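Local coordinates for protein Aln2 (Streptomyces sp. CM020, PDB 6P7L) that probably takes part in biosynthesis of the polyketide antibiotic alnumycin, as a noncanonical SnoaL-like member of the NTF2-like superfamily, at residues E136-T144 with S156-L164; L36-Y44 with V108-T118. All blocks are in the same frame, centred on the assembly; numbering follows the deposited sequence.

Interaction 1 (E136-T144 with S156-L164); sequences EPTCFVRDT and SRVIERDDL
R157 carries CG anti to its backbone N (chi1 174°) and then bends at chi3, while D143 tucks its carboxylate beside its own N, and these torsions lay the two side chains next to each other, pointing the same way. The guanidinium grips the carboxylate side-on with two nitrogens: NE of R157 reaches OD1 of D143 at 2.8 Å on the syn side, and NH2 of R157 meets OD2 of D143 at 2.9 Å from above the carboxylate plane. The two planes are 34° apart, so the fork is twisted. OD2 of D143 also bonds the hydroxyls of Y44 and Y120, which, with Q47 on NH2 of R157, would fix this buried pair. On the same face, SG of C139 lies against CG2 of I159 (3.6 Å). On the other, water 1 bridges O of F140 and O of V158, and water 2 probably links NH1 of R142 to OE2 of the poorly ordered E160. Where strand gives way to helix, OG1 of T138 donates to OD2 of D162 at 2.6 Å, on the anti lone pair, while N of D162 bonds O of T138. P137 packs beside the paired R161 and D163. The backbones pair as an antiparallel hairpin of the curved NTF2-like sheet, its D143–R157 face turned inward to helix 34-52; a glycerol bound to R157 is consistent with the pocket expected of this cone-shaped fold.

Interaction 2 (L36-Y44 with V108-T118); sequences LYVEVTQFY and VEEADDGTVST
Helix 36-44 lies over the ends of two antiparallel strands, its axis passing 9.7 Å from that of 108-110 at 121° between their N-to-C directions, a spacing that only side chains bridge. In L36, chi1 of 178° carries CG toward the strands and chi2 of 64° splits the two methyls: CD1 meets CG2 of V116 tip to tip at 3.9 Å, and CD2 lies on CB of E110 at 3.6 Å, where the extended glutamate runs past it. One turn on, CG2 of V40 sits across from CG1 of V108 (4.2 Å) and CG1 of V116. CG2 of V108 is met by CD1 of the Y37 ring, the two side chains crossing at about a right angle. This is the long N-terminal helix of the NTF2-like fold packed on the concave side of its sheet, here over the hairpin whose type I turn, A111 to G114, carries an Asx turn at D113. Further along the helix the contact turns polar. OG1 of T118 donates to OH of Y44 at 2.7 Å, approaching at the ring's edge, near its plane; T118 sets this oxygen between its backbone N and carbonyl carbon. The same tyrosine hydroxyl bonds the carboxylate of D143, and the Y44 ring meets the ring of Y120 and touches the side chain of M106.

Both segments of interaction 2 come earlier in the chain than those of interaction 1; their centres are about 18 Å apart, and both involve the same mixed sheet. Strands 116-127 and 133-148, consecutive in sequence and neighbours in the sheet, join them directly: N of D143 lies 3.0 Å from O of T118, a probable backbone hydrogen bond. Helix 34-52 ties them a second time, since Y44 belongs to both contacts, its ring lying against NH2 of R157. The second subunit meets 136-144 and the start of helix 162-168 as well as Y37 and V108, and the third packs on V38, E39, T41 and Q42, placing both contacts partly at chain boundaries of the three-chain assembly.

Interaction 1 (E136-T144 with S156-L164)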
loop_
_atom_site.group_PDB
_atom_site.type_symbol
_atom_site.label_atom_id
_atom_site.label_comp_id
_atom_site.label_asym_id
_atom_site.label_seq_id
_atom_site.Cartn_x
_atom_site.Cartn_y
_atom_site.Cartn_z
ATOM N N GLU A 136 1.606 -12.778 -7.692
ATOM C CA GLU A 136 0.607 -13.817 -7.489
ATOM C C GLU A 136 -0.817 -13.275 -7.627
ATOM O O GLU A 136 -1.057 -12.070 -7.484
ATOM C CB GLU A 136 0.820 -14.473 -6.133
ATOM C CG GLU A 136 2.086 -15.315 -6.095
ATOM C CD GLU A 136 2.125 -16.293 -4.923
ATOM O OE1 GLU A 136 1.325 -16.101 -3.976
ATOM O OE2 GLU A 136 2.938 -17.240 -4.972
ATOM N N PRO A 137 -1.778 -14.153 -7.938
ATOM C CA PRO A 137 -3.169 -13.702 -8.058
ATOM C C PRO A 137 -3.589 -12.901 -6.831
ATOM O O PRO A 137 -3.288 -13.252 -5.681
ATOM C CB PRO A 137 -3.973 -15.003 -8.193
ATOM C CG PRO A 137 -2.953 -16.099 -8.398
ATOM C CD PRO A 137 -1.603 -15.608 -8.153
ATOM N N THR A 138 -4.331 -11.830 -7.075
ATOM C CA THR A 138 -4.749 -11.032 -5.946
ATOM C C THR A 138 -5.821 -11.775 -5.150
ATOM O O THR A 138 -6.484 -12.691 -5.636
ATOM C CB THR A 138 -5.233 -9.676 -6.423
ATOM O OG1 THR A 138 -6.238 -9.846 -7.399
ATOM C CG2 THR A 138 -4.113 -8.895 -7.059
ATOM N N CYS A 139 -5.916 -11.410 -3.875
ATOM C CA CYS A 139 -6.854 -11.985 -2.924
ATOM C C CYS A 139 -7.643 -10.883 -2.237
ATOM O O CYS A 139 -7.152 -9.769 -2.019
ATOM C CB CYS A 139 -6.120 -12.786 -1.811
ATOM S SG CYS A 139 -5.271 -14.260 -2.398
ATOM N N PHE A 140 -8.851 -11.232 -1.837
ATOM C CA PHE A 140 -9.627 -10.423 -0.918
ATOM C C PHE A 140 -9.683 -11.160 0.399
ATOM O O PHE A 140 -10.150 -12.309 0.458
ATOM C CB PHE A 140 -11.019 -10.181 -1.434
ATOM C CG PHE A 140 -11.765 -9.131 -0.661
ATOM C CD1 PHE A 140 -12.493 -9.450 0.470
ATOM C CD2 PHE A 140 -11.709 -7.814 -1.060
ATOM C CE1 PHE A 140 -13.194 -8.476 1.171
ATOM C CE2 PHE A 140 -12.416 -6.814 -0.343
ATOM C CZ PHE A 140 -13.144 -7.167 0.758
ATOM N N VAL A 141 -9.212 -10.496 1.453
ATOM C CA VAL A 141 -8.987 -11.123 2.745
ATOM C C VAL A 141 -9.913 -10.497 3.777
ATOM O O VAL A 141 -10.096 -9.271 3.808
ATOM C CB VAL A 141 -7.519 -10.994 3.191
ATOM C CG1 VAL A 141 -7.326 -11.814 4.442
ATOM C CG2 VAL A 141 -6.611 -11.475 2.117
ATOM N N ARG A 142 -10.498 -11.345 4.621
ATOM C CA ARG A 142 -11.284 -10.902 5.768
ATOM C C ARG A 142 -10.689 -11.530 7.026
ATOM O O ARG A 142 -10.581 -12.759 7.126
ATOM C CB ARG A 142 -12.770 -11.256 5.627
ATOM C CG ARG A 142 -13.489 -10.471 4.562
ATOM C CD ARG A 142 -14.975 -10.516 4.740
ATOM N NE ARG A 142 -15.616 -9.471 3.937
ATOM C CZ ARG A 142 -15.872 -9.563 2.642
ATOM N NH1 ARG A 142 -15.548 -10.658 1.974
ATOM N NH2 ARG A 142 -16.453 -8.550 2.025
ATOM N N ASP A 143 -10.333 -10.687 8.000
ATOM C CA ASP A 143 -9.777 -11.137 9.264
ATOM C C ASP A 143 -10.663 -10.722 10.433
ATOM O O ASP A 143 -11.371 -9.712 10.375
ATOM C CB ASP A 143 -8.390 -10.507 9.550
ATOM C CG ASP A 143 -7.267 -11.096 8.733
ATOM O OD1 ASP A 143 -7.407 -12.226 8.210
ATOM O OD2 ASP A 143 -6.240 -10.355 8.609
ATOM N N THR A 144 -10.566 -11.452 11.536
ATOM C CA THR A 144 -10.978 -10.908 12.823
ATOM C C THR A 144 -9.765 -10.956 13.739
ATOM O O THR A 144 -8.985 -11.931 13.712
ATOM C CB THR A 144 -12.156 -11.655 13.476
ATOM O OG1 THR A 144 -11.716 -12.932 13.940
ATOM C CG2 THR A 144 -13.302 -11.794 12.504
ATOM N N SER A 156 -9.342 -15.156 13.175
ATOM C CA SER A 156 -9.927 -15.732 11.977
ATOM C C SER A 156 -9.239 -15.085 10.795
ATOM O O SER A 156 -8.927 -13.897 10.849
ATOM C CB SER A 156 -11.475 -15.422 11.909
ATOM O OG SER A 156 -12.022 -15.649 10.618
ATOM N N ARG A 157 -8.958 -15.856 9.749
ATOM C CA ARG A 157 -8.495 -15.298 8.484
ATOM C C ARG A 157 -9.203 -16.089 7.384
ATOM O O ARG A 157 -9.158 -17.326 7.395
ATOM C CB ARG A 157 -6.978 -15.398 8.336
ATOM C CG ARG A 157 -6.471 -14.972 6.970
ATOM C CD ARG A 157 -5.019 -14.528 6.945
ATOM N NE ARG A 157 -4.877 -13.335 7.742
ATOM C CZ ARG A 157 -3.750 -12.895 8.301
ATOM N NH1 ARG A 157 -2.596 -13.536 8.105
ATOM N NH2 ARG A 157 -3.798 -11.801 9.061
ATOM N N VAL A 158 -9.848 -15.393 6.449
ATOM C CA VAL A 158 -10.517 -16.041 5.309
ATOM C C VAL A 158 -9.992 -15.396 4.032
ATOM O O VAL A 158 -10.121 -14.182 3.854
ATOM C CB VAL A 158 -12.046 -15.895 5.390
ATOM C CG1 VAL A 158 -12.730 -16.521 4.158
ATOM C CG2 VAL A 158 -12.593 -16.513 6.684
ATOM N N ILE A 159 -9.407 -16.191 3.150
ATOM C CA ILE A 159 -8.796 -15.707 1.914
ATOM C C ILE A 159 -9.673 -16.132 0.741
ATOM O O ILE A 159 -9.969 -17.323 0.592
ATOM C CB ILE A 159 -7.374 -16.270 1.752
ATOM C CG1 ILE A 159 -6.485 -15.735 2.884
ATOM C CG2 ILE A 159 -6.810 -15.918 0.401
ATOM C CD1 ILE A 159 -5.204 -16.486 3.047
ATOM N N GLU A 160 -10.105 -15.172 -0.079
ATOM C CA GLU A 160 -10.811 -15.463 -1.327
ATOM C C GLU A 160 -9.859 -15.093 -2.456
ATOM O O GLU A 160 -9.457 -13.926 -2.565
ATOM C CB GLU A 160 -12.126 -14.680 -1.429
ATOM C CG GLU A 160 -13.180 -15.177 -0.439
ATOM C CD GLU A 160 -14.514 -14.488 -0.597
ATOM O OE1 GLU A 160 -14.736 -13.850 -1.647
ATOM O OE2 GLU A 160 -15.345 -14.591 0.328
ATOM N N ARG A 161 -9.454 -16.076 -3.259
ATOM C CA ARG A 161 -8.493 -15.811 -4.321
ATOM C C ARG A 161 -9.215 -15.390 -5.589
ATOM O O ARG A 161 -10.167 -16.057 -6.022
ATOM C CB ARG A 161 -7.610 -17.028 -4.589
ATOM C CG ARG A 161 -6.162 -16.575 -4.770
ATOM C CD ARG A 161 -5.216 -17.705 -4.707
ATOM N NE ARG A 161 -5.217 -18.412 -5.976
ATOM C CZ ARG A 161 -4.718 -19.623 -6.159
ATOM N NH1 ARG A 161 -4.176 -20.277 -5.143
ATOM N NH2 ARG A 161 -4.764 -20.170 -7.359
ATOM N N ASP A 162 -8.778 -14.266 -6.169
ATOM C CA ASP A 162 -9.558 -13.667 -7.242
ATOM C C ASP A 162 -9.591 -14.548 -8.474
ATOM O O ASP A 162 -10.585 -14.524 -9.204
ATOM C CB ASP A 162 -8.999 -12.290 -7.587
ATOM C CG ASP A 162 -9.402 -11.210 -6.570
ATOM O OD1 ASP A 162 -10.542 -11.294 -6.052
ATOM O OD2 ASP A 162 -8.597 -10.248 -6.345
ATOM N N ASP A 163 -8.527 -15.325 -8.749
ATOM C CA ASP A 163 -8.594 -16.194 -9.921
ATOM C C ASP A 163 -9.676 -17.264 -9.738
ATOM O O ASP A 163 -10.398 -17.600 -10.684
ATOM C CB ASP A 163 -7.241 -16.829 -10.217
ATOM C CG ASP A 163 -6.703 -17.652 -9.082
ATOM O OD1 ASP A 163 -6.809 -17.228 -7.914
ATOM O OD2 ASP A 163 -6.163 -18.729 -9.397
ATOM N N LEU A 164 -9.809 -17.791 -8.521
ATOM C CA LEU A 164 -10.830 -18.792 -8.235
ATOM C C LEU A 164 -12.222 -18.193 -8.334
ATOM O O LEU A 164 -13.145 -18.845 -8.845
ATOM C CB LEU A 164 -10.582 -19.396 -6.853
ATOM C CG LEU A 164 -9.318 -20.253 -6.734
ATOM C CD1 LEU A 164 -9.180 -20.849 -5.316
ATOM C CD2 LEU A 164 -9.280 -21.357 -7.774
HETATM O O HOH W 1 -12.378 -13.153 2.109
HETATM O O HOH W 2 -14.815 -13.584 3.133
#

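Interaction 2 (L36-Y44 with V108-T118)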
loop_
_atom_site.group_PDB
_atom_site.type_symbol
_atom_site.label_atom_id
_atom_site.label_comp_id
_atom_site.label_asym_id
_atom_site.label_seq_id
_atom_site.Cartn_x
_atom_site.Cartn_y
_atom_site.Cartn_z
ATOM N N LEU A 36 -6.484 2.565 17.281
ATOM C CA LEU A 36 -6.752 1.218 16.785
ATOM C C LEU A 36 -6.207 1.038 15.382
ATOM O O LEU A 36 -5.581 0.018 15.071
ATOM C CB LEU A 36 -8.256 0.902 16.794
ATOM C CG LEU A 36 -8.565 -0.489 16.231
ATOM C CD1 LEU A 36 -7.913 -1.513 17.178
ATOM C CD2 LEU A 36 -10.025 -0.741 16.120
ATOM N N TYR A 37 -6.442 2.024 14.507
ATOM C CA TYR A 37 -5.939 1.923 13.138
ATOM C C TYR A 37 -4.420 1.748 13.111
ATOM O O TYR A 37 -3.886 0.844 12.437
ATOM C CB TYR A 37 -6.352 3.152 12.346
ATOM C CG TYR A 37 -5.988 3.023 10.917
ATOM C CD1 TYR A 37 -6.829 2.338 10.038
ATOM C CD2 TYR A 37 -4.794 3.522 10.436
ATOM C CE1 TYR A 37 -6.504 2.198 8.722
ATOM C CE2 TYR A 37 -4.451 3.368 9.096
ATOM C CZ TYR A 37 -5.326 2.707 8.259
ATOM O OH TYR A 37 -5.024 2.515 6.924
ATOM N N VAL A 38 -3.709 2.585 13.867
ATOM C CA VAL A 38 -2.261 2.471 13.922
ATOM C C VAL A 38 -1.867 1.099 14.458
ATOM O O VAL A 38 -0.958 0.454 13.926
ATOM C CB VAL A 38 -1.673 3.609 14.765
ATOM C CG1 VAL A 38 -0.197 3.396 15.069
ATOM C CG2 VAL A 38 -1.860 4.945 14.038
ATOM N N GLU A 39 -2.551 0.635 15.509
ATOM C CA GLU A 39 -2.247 -0.663 16.108
ATOM C C GLU A 39 -2.401 -1.793 15.095
ATOM O O GLU A 39 -1.583 -2.729 15.059
ATOM C CB GLU A 39 -3.155 -0.903 17.301
ATOM C CG GLU A 39 -2.749 -2.111 18.111
ATOM C CD GLU A 39 -3.629 -2.361 19.296
ATOM O OE1 GLU A 39 -4.742 -1.767 19.393
ATOM O OE2 GLU A 39 -3.176 -3.155 20.151
ATOM N N VAL A 40 -3.459 -1.724 14.277
ATOM C CA VAL A 40 -3.699 -2.715 13.234
ATOM C C VAL A 40 -2.599 -2.677 12.176
ATOM O O VAL A 40 -2.089 -3.726 11.762
ATOM C CB VAL A 40 -5.098 -2.504 12.615
ATOM C CG1 VAL A 40 -5.284 -3.349 11.353
ATOM C CG2 VAL A 40 -6.190 -2.832 13.621
ATOM N N THR A 41 -2.195 -1.484 11.729
ATOM C CA THR A 41 -1.144 -1.445 10.708
ATOM C C THR A 41 0.141 -2.068 11.227
ATOM O O THR A 41 0.882 -2.714 10.468
ATOM C CB THR A 41 -0.825 -0.028 10.219
ATOM O OG1 THR A 41 -0.113 0.732 11.219
ATOM C CG2 THR A 41 -2.083 0.723 9.771
ATOM N N GLN A 42 0.438 -1.858 12.503
ATOM C CA GLN A 42 1.686 -2.366 13.076
ATOM C C GLN A 42 1.602 -3.872 13.288
ATOM O O GLN A 42 2.590 -4.588 13.100
ATOM C CB GLN A 42 2.009 -1.640 14.387
ATOM C CG GLN A 42 2.219 -0.141 14.187
ATOM C CD GLN A 42 3.282 0.129 13.145
ATOM O OE1 GLN A 42 4.476 -0.075 13.386
ATOM N NE2 GLN A 42 2.834 0.469 11.934
ATOM N N PHE A 43 0.434 -4.369 13.709
ATOM C CA PHE A 43 0.243 -5.811 13.820
ATOM C C PHE A 43 0.520 -6.507 12.491
ATOM O O PHE A 43 1.261 -7.491 12.428
ATOM C CB PHE A 43 -1.181 -6.108 14.278
ATOM C CG PHE A 43 -1.510 -7.583 14.293
ATOM C CD1 PHE A 43 -1.123 -8.396 15.339
ATOM C CD2 PHE A 43 -2.226 -8.138 13.238
ATOM C CE1 PHE A 43 -1.451 -9.739 15.335
ATOM C CE2 PHE A 43 -2.526 -9.465 13.219
ATOM C CZ PHE A 43 -2.136 -10.271 14.272
ATOM N N TYR A 44 -0.062 -6.003 11.419
ATOM C CA TYR A 44 0.064 -6.675 10.130
ATOM C C TYR A 44 1.476 -6.543 9.551
ATOM O O TYR A 44 1.997 -7.496 8.947
ATOM C CB TYR A 44 -0.953 -6.092 9.163
ATOM C CG TYR A 44 -2.356 -6.590 9.299
ATOM C CD1 TYR A 44 -2.632 -7.945 9.410
ATOM C CD2 TYR A 44 -3.420 -5.708 9.352
ATOM C CE1 TYR A 44 -3.933 -8.397 9.534
ATOM C CE2 TYR A 44 -4.697 -6.156 9.436
ATOM C CZ TYR A 44 -4.973 -7.480 9.541
ATOM O OH TYR A 44 -6.254 -7.946 9.661
ATOM N N VAL A 108 -11.407 -1.259 8.566
ATOM C CA VAL A 108 -11.207 -1.653 9.960
ATOM C C VAL A 108 -12.457 -1.275 10.752
ATOM O O VAL A 108 -12.861 -0.108 10.732
ATOM C CB VAL A 108 -9.960 -0.971 10.581
ATOM C CG1 VAL A 108 -9.859 -1.373 12.056
ATOM C CG2 VAL A 108 -8.712 -1.323 9.820
ATOM N N GLU A 109 -13.047 -2.232 11.476
ATOM C CA GLU A 109 -14.225 -1.971 12.298
ATOM C C GLU A 109 -13.991 -2.606 13.655
ATOM O O GLU A 109 -13.556 -3.756 13.709
ATOM C CB GLU A 109 -15.493 -2.570 11.647
ATOM N N GLU A 110 -14.309 -1.874 14.725
ATOM C CA GLU A 110 -14.189 -2.380 16.092
ATOM C C GLU A 110 -15.570 -2.606 16.679
ATOM O O GLU A 110 -16.402 -1.691 16.692
ATOM C CB GLU A 110 -13.403 -1.415 16.988
ATOM C CG GLU A 110 -12.980 -2.034 18.335
ATOM C CD GLU A 110 -12.241 -1.068 19.269
ATOM O OE1 GLU A 110 -11.807 -1.533 20.339
ATOM O OE2 GLU A 110 -12.113 0.141 18.961
ATOM N N ALA A 111 -15.803 -3.803 17.192
ATOM C CA ALA A 111 -17.063 -4.092 17.860
ATOM C C ALA A 111 -17.023 -3.601 19.302
ATOM O O ALA A 111 -15.967 -3.317 19.862
ATOM C CB ALA A 111 -17.347 -5.587 17.790
ATOM N N ASP A 112 -18.206 -3.491 19.905
ATOM C CA ASP A 112 -18.277 -2.972 21.267
ATOM C C ASP A 112 -17.461 -3.812 22.242
ATOM O O ASP A 112 -17.008 -3.296 23.270
ATOM C CB ASP A 112 -19.736 -2.888 21.705
ATOM C CG ASP A 112 -20.520 -1.876 20.894
ATOM O OD1 ASP A 112 -19.885 -1.036 20.222
ATOM O OD2 ASP A 112 -21.763 -1.920 20.919
ATOM N N ASP A 113 -17.232 -5.094 21.945
ATOM C CA ASP A 113 -16.426 -5.913 22.842
ATOM C C ASP A 113 -14.942 -5.924 22.485
ATOM O O ASP A 113 -14.181 -6.712 23.059
ATOM C CB ASP A 113 -16.962 -7.342 22.875
ATOM C CG ASP A 113 -16.632 -8.132 21.624
ATOM O OD1 ASP A 113 -16.120 -7.568 20.629
ATOM O OD2 ASP A 113 -16.893 -9.349 21.634
ATOM N N GLY A 114 -14.499 -5.042 21.598
ATOM C CA GLY A 114 -13.102 -4.983 21.236
ATOM C C GLY A 114 -12.696 -5.865 20.075
ATOM O O GLY A 114 -11.555 -5.768 19.604
ATOM N N THR A 115 -13.581 -6.720 19.588
ATOM C CA THR A 115 -13.250 -7.513 18.415
ATOM C C THR A 115 -13.125 -6.607 17.195
ATOM O O THR A 115 -13.964 -5.724 16.956
ATOM C CB THR A 115 -14.320 -8.574 18.163
ATOM O OG1 THR A 115 -14.404 -9.430 19.311
ATOM C CG2 THR A 115 -13.941 -9.376 16.948
ATOM N N VAL A 116 -12.074 -6.834 16.421
ATOM C CA VAL A 116 -11.758 -6.036 15.245
ATOM C C VAL A 116 -11.959 -6.855 13.980
ATOM O O VAL A 116 -11.459 -7.979 13.871
ATOM C CB VAL A 116 -10.314 -5.500 15.313
ATOM C CG1 VAL A 116 -10.033 -4.708 14.076
ATOM C CG2 VAL A 116 -10.110 -4.699 16.584
ATOM N N SER A 117 -12.710 -6.310 13.026
ATOM C CA SER A 117 -12.926 -6.951 11.730
ATOM C C SER A 117 -12.222 -6.111 10.677
ATOM O O SER A 117 -12.398 -4.887 10.646
ATOM C CB SER A 117 -14.427 -7.056 11.396
ATOM O OG SER A 117 -15.104 -7.909 12.289
ATOM N N THR A 118 -11.446 -6.757 9.815
ATOM C CA THR A 118 -10.826 -6.068 8.695
ATOM C C THR A 118 -11.120 -6.791 7.380
ATOM O O THR A 118 -11.424 -7.991 7.336
ATOM C CB THR A 118 -9.304 -5.921 8.873
ATOM O OG1 THR A 118 -8.698 -7.207 8.690
ATOM C CG2 THR A 118 -8.928 -5.332 10.251
#